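Local structure of aminoglycoside N(3)-acetyltransferase (Enterobacter cloacae, 6NP4) at residues S114-A119 with V185-P190. The protein probably confers resistance to aminoglycosides such as gentamicin, kanamycin and tobramycin by acetylating the 3-amino group of their 2-deoxystreptamine ring with acetyl-CoA. Sequence-based numbering, arbitrary orientation.
Sequences SAHPDA and VTYSMP. Unlike the reference sequence in segment 114-119: Ser-114 (reference Thr). With TOY (tobramycin), chain B.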
ATOM      1  N   SER A 114      -6.306   8.651   3.884  1.00 14.31           N
ATOM      2  CA  SER A 114      -5.217   9.602   4.053  1.00 13.36           C
ATOM      3  C   SER A 114      -5.215  10.667   2.965  1.00 13.17           C
ATOM      4  O   SER A 114      -5.733  10.477   1.860  1.00 14.10           O
ATOM      5  CB  SER A 114      -3.868   8.905   4.147  1.00 13.49           C
ATOM      6  OG  SER A 114      -3.363   8.617   2.863  1.00 13.00           O
ATOM      7  N   ALA A 115      -4.556  11.771   3.297  1.00 14.22           N
ATOM      8  CA  ALA A 115      -4.617  13.006   2.544  1.00 14.47           C
ATOM      9  C   ALA A 115      -3.673  13.070   1.355  1.00 14.34           C
ATOM     10  O   ALA A 115      -3.754  14.021   0.575  1.00 15.91           O
ATOM     11  CB  ALA A 115      -4.298  14.155   3.494  1.00 15.59           C
ATOM     12  N   HIS A 116      -2.733  12.158   1.231  1.00 13.49           N
ATOM     13  CA  HIS A 116      -1.750  12.218   0.149  1.00 12.65           C
ATOM     14  C   HIS A 116      -2.408  11.681  -1.111  1.00 13.42           C
ATOM     15  O   HIS A 116      -2.766  10.509  -1.150  1.00 13.63           O
ATOM     16  CB  HIS A 116      -0.557  11.350   0.519  1.00 13.00           C
ATOM     17  CG  HIS A 116       0.636  11.556  -0.352  1.00 12.76           C
ATOM     18  ND1 HIS A 116       0.609  11.352  -1.720  1.00 13.03           N
ATOM     19  CD2 HIS A 116       1.908  11.893  -0.021  1.00 14.01           C
ATOM     20  CE1 HIS A 116       1.826  11.572  -2.188  1.00 12.88           C
ATOM     21  NE2 HIS A 116       2.620  11.899  -1.183  1.00 12.98           N
ATOM     22  N   PRO A 117      -2.628  12.490  -2.150  1.00 13.76           N
ATOM     23  CA  PRO A 117      -3.465  11.983  -3.248  1.00 14.90           C
ATOM     24  C   PRO A 117      -2.859  10.815  -4.002  1.00 15.43           C
ATOM     25  O   PRO A 117      -3.588   9.929  -4.452  1.00 19.84           O
ATOM     26  CB  PRO A 117      -3.645  13.220  -4.138  1.00 15.72           C
ATOM     27  CG  PRO A 117      -3.472  14.351  -3.199  1.00 15.39           C
ATOM     28  CD  PRO A 117      -2.378  13.929  -2.279  1.00 14.78           C
ATOM     29  N   ASP A 118      -1.539  10.785  -4.172  1.00 13.52           N
ATOM     30  CA  ASP A 118      -0.921   9.716  -4.946  1.00 13.32           C
ATOM     31  C   ASP A 118      -0.659   8.482  -4.087  1.00 12.60           C
ATOM     32  O   ASP A 118      -0.784   7.358  -4.572  1.00 13.42           O
ATOM     33  CB  ASP A 118       0.370  10.221  -5.599  1.00 13.81           C
ATOM     34  CG  ASP A 118       0.903   9.248  -6.621  1.00 13.49           C
ATOM     35  OD1 ASP A 118       0.275   9.079  -7.687  1.00 14.53           O
ATOM     36  OD2 ASP A 118       1.945   8.621  -6.346  1.00 14.60           O
ATOM     37  N   ALA A 119      -0.269   8.692  -2.838  1.00 12.57           N
ATOM     38  CA  ALA A 119       0.082   7.602  -1.924  1.00 12.45           C
ATOM     39  C   ALA A 119      -1.083   7.223  -1.005  1.00 11.97           C
ATOM     40  O   ALA A 119      -0.872   6.540  -0.000  1.00 12.44           O
ATOM     41  CB  ALA A 119       1.295   8.008  -1.101  1.00 13.19           C
ATOM     42  N   VAL A 185      11.985  12.096  -7.227  1.00 15.69           N
ATOM     43  CA  VAL A 185      11.063  12.572  -8.250  1.00 15.64           C
ATOM     44  C   VAL A 185      10.406  13.841  -7.736  1.00 15.78           C
ATOM     45  O   VAL A 185      10.248  14.035  -6.525  1.00 15.78           O
ATOM     46  CB  VAL A 185       9.976  11.529  -8.607  1.00 16.61           C
ATOM     47  CG1 VAL A 185      10.558  10.349  -9.368  1.00 17.86           C
ATOM     48  CG2 VAL A 185       9.191  11.088  -7.362  1.00 16.45           C
ATOM     49  N   THR A 186       9.982  14.689  -8.671  1.00 15.63           N
ATOM     50  CA  THR A 186       9.175  15.862  -8.383  1.00 16.38           C
ATOM     51  C   THR A 186       7.844  15.723  -9.107  1.00 15.36           C
ATOM     52  O   THR A 186       7.800  15.351 -10.283  1.00 16.45           O
ATOM     53  CB  THR A 186       9.894  17.137  -8.831  1.00 18.08           C
ATOM     54  OG1 THR A 186      11.081  17.291  -8.058  1.00 20.15           O
ATOM     55  CG2 THR A 186       9.013  18.384  -8.683  1.00 19.28           C
ATOM     56  N   TYR A 187       6.752  16.003  -8.402  1.00 15.11           N
ATOM     57  CA  TYR A 187       5.425  15.927  -8.998  1.00 14.36           C
ATOM     58  C   TYR A 187       4.508  16.873  -8.238  1.00 14.52           C
ATOM     59  O   TYR A 187       4.884  17.421  -7.193  1.00 15.16           O
ATOM     60  CB  TYR A 187       4.901  14.483  -9.060  1.00 14.59           C
ATOM     61  CG  TYR A 187       4.851  13.758  -7.746  1.00 14.28           C
ATOM     62  CD1 TYR A 187       3.799  13.930  -6.861  1.00 15.20           C
ATOM     63  CD2 TYR A 187       5.855  12.892  -7.397  1.00 15.09           C
ATOM     64  CE1 TYR A 187       3.756  13.251  -5.644  1.00 15.47           C
ATOM     65  CE2 TYR A 187       5.818  12.194  -6.186  1.00 14.55           C
ATOM     66  CZ  TYR A 187       4.764  12.377  -5.321  1.00 14.52           C
ATOM     67  OH  TYR A 187       4.719  11.683  -4.127  1.00 15.35           O
ATOM     68  N   SER A 188       3.310  17.080  -8.781  1.00 14.78           N
ATOM     69  CA  SER A 188       2.365  18.026  -8.215  1.00 15.10           C
ATOM     70  C   SER A 188       1.016  17.358  -8.064  1.00 13.98           C
ATOM     71  O   SER A 188       0.570  16.629  -8.954  1.00 15.07           O
ATOM     72  CB  SER A 188       2.202  19.256  -9.115  1.00 16.69           C
ATOM     73  OG  SER A 188       3.427  19.946  -9.290  1.00 17.97           O
ATOM     74  N   MET A 189       0.365  17.632  -6.936  1.00 15.19           N
ATOM     75  CA  MET A 189      -0.963  17.096  -6.657  1.00 15.38           C
ATOM     76  C   MET A 189      -1.915  18.225  -6.289  1.00 15.72           C
ATOM     77  O   MET A 189      -1.517  19.177  -5.594  1.00 16.65           O
ATOM     78  CB  MET A 189      -0.944  16.097  -5.496  1.00 15.47           C
ATOM     79  CG  MET A 189      -0.175  14.823  -5.805  1.00 15.44           C
ATOM     80  SD  MET A 189      -0.977  13.732  -6.934  1.00 15.03           S
ATOM     81  CE  MET A 189       0.293  13.354  -8.134  1.00 15.61           C
ATOM     82  N   PRO A 190      -3.184  18.124  -6.691  1.00 16.07           N
ATOM     83  CA  PRO A 190      -4.171  19.151  -6.338  1.00 16.68           C
ATOM     84  C   PRO A 190      -4.928  18.726  -5.093  1.00 18.53           C
ATOM     85  O   PRO A 190      -5.581  17.671  -5.092  1.00 19.74           O
ATOM     86  CB  PRO A 190      -5.055  19.185  -7.582  1.00 17.33           C
ATOM     87  CG  PRO A 190      -5.051  17.747  -8.086  1.00 18.53           C
ATOM     88  CD  PRO A 190      -3.726  17.147  -7.650  1.00 17.47           C
TER
HETATM   89  C11 TOY B 301       4.637  -0.809 -10.060  0.61 24.72           C
HETATM   90  O11 TOY B 301       4.638  -0.509  -8.700  0.61 22.94           O
HETATM   91  C21 TOY B 301       4.160  -2.269 -10.224  0.61 27.13           C
HETATM   92  N21 TOY B 301       2.835  -2.414  -9.554  0.61 28.83           N
HETATM   93  C31 TOY B 301       5.105  -3.230  -9.649  0.61 26.27           C
HETATM   94  C41 TOY B 301       6.464  -3.037 -10.194  0.61 24.35           C
HETATM   95  O41 TOY B 301       7.414  -3.801  -9.438  0.61 23.42           O
HETATM   96  C51 TOY B 301       6.927  -1.589 -10.092  0.61 23.44           C
HETATM   97  O51 TOY B 301       5.947  -0.671 -10.683  0.61 23.58           O
HETATM   98  C61 TOY B 301       8.224  -1.424 -10.821  0.61 22.81           C
HETATM   99  N61 TOY B 301       8.726  -0.070 -10.653  0.61 22.69           N
HETATM  100  C12 TOY B 301       3.828   3.096  -6.591  0.61 16.04           C
HETATM  101  N12 TOY B 301       3.919   4.376  -5.890  0.61 15.19           N
HETATM  102  C22 TOY B 301       4.826   2.101  -5.986  0.61 18.55           C
HETATM  103  C32 TOY B 301       4.718   0.745  -6.709  0.61 20.59           C
HETATM  104  N32 TOY B 301       5.716  -0.177  -6.186  0.61 22.32           N
HETATM  105  C42 TOY B 301       4.912   0.815  -8.240  0.61 20.62           C
HETATM  106  C52 TOY B 301       4.020   1.912  -8.834  0.61 18.22           C
HETATM  107  O52 TOY B 301       4.379   2.146 -10.173  0.61 18.85           O
HETATM  108  C62 TOY B 301       4.132   3.251  -8.081  0.61 16.14           C
HETATM  109  O62 TOY B 301       3.207   4.156  -8.632  0.61 13.62           O
HETATM  110  C13 TOY B 301       3.673   5.407  -8.993  0.61 14.14           C
HETATM  111  C23 TOY B 301       2.510   6.372  -8.832  0.61 13.83           C
HETATM  112  O23 TOY B 301       2.085   6.290  -7.481  0.61 13.95           O
HETATM  113  C33 TOY B 301       1.387   6.040  -9.758  0.61 14.42           C
HETATM  114  N33 TOY B 301       0.256   7.031  -9.553  0.61 14.38           N
HETATM  115  C43 TOY B 301       1.864   5.996 -11.186  0.61 15.76           C
HETATM  116  O43 TOY B 301       0.811   5.567 -12.046  0.61 18.37           O
HETATM  117  C53 TOY B 301       3.053   5.034 -11.308  0.61 16.63           C
HETATM  118  O53 TOY B 301       4.100   5.470 -10.389  0.61 15.12           O
HETATM  119  C63 TOY B 301       3.597   4.935 -12.704  0.61 19.50           C
HETATM  120  O63 TOY B 301       3.917   6.200 -13.207  0.61 22.02           O
HETATM  121  O   HOH W   1       5.307  12.685  -1.594  1.00 13.72           O
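Asp-118, whose CB rests 4.0 Å from the thioether SD of Met-189, has its OD1 gripped twice: by the amine N33 of tobramycin's aminosugar, 2.8 Å from OD1, and by the hydroxyl of Ser-65. The other carboxylate oxygen, OD2, accepts a still shorter bond, 2.6 Å, from the O23 hydroxyl of the same sugar. The carboxylate therefore clasps a neighbouring amine and hydroxyl on the aminosugar, not the 2-deoxystreptamine ring, and helps hold that end of the antibiotic. CG anti to the backbone N (chi1 -169°) sends the carboxylate to the drug.

Next door, the side chains of Pro-117 and Met-189 run past each other in opposite directions, Pro-117 CG 3.8 Å from Met-189 CB. The methionine bends at both chi2 and chi3, which brings SD and CE against Asp-118 CB, with SD still touching Pro-117 CB.

Farther along, the side chains of His-116 and Tyr-187 cross at about a right angle, the phenol oxygen at the imidazole edge. Tyr-187 OH lies near the imidazole plane, 3.5 Å from His-116 CE1, and one water bridges the pair, 2.8 Å from His-116 NE2 and 2.8 Å from Tyr-187 OH. The other ring nitrogen, His-116 ND1, receives a weak, bent bond from Asp-118 N, while Ala-119 CB sits over one face of the ring.

The loop between strands 112-113 and 121-124, at the edge of the main mixed sheet, thus packs against strand 184-193 of the separate two-stranded hairpin, with Tyr-67 of helix 67-70 touching both Asp-118 and Tyr-187.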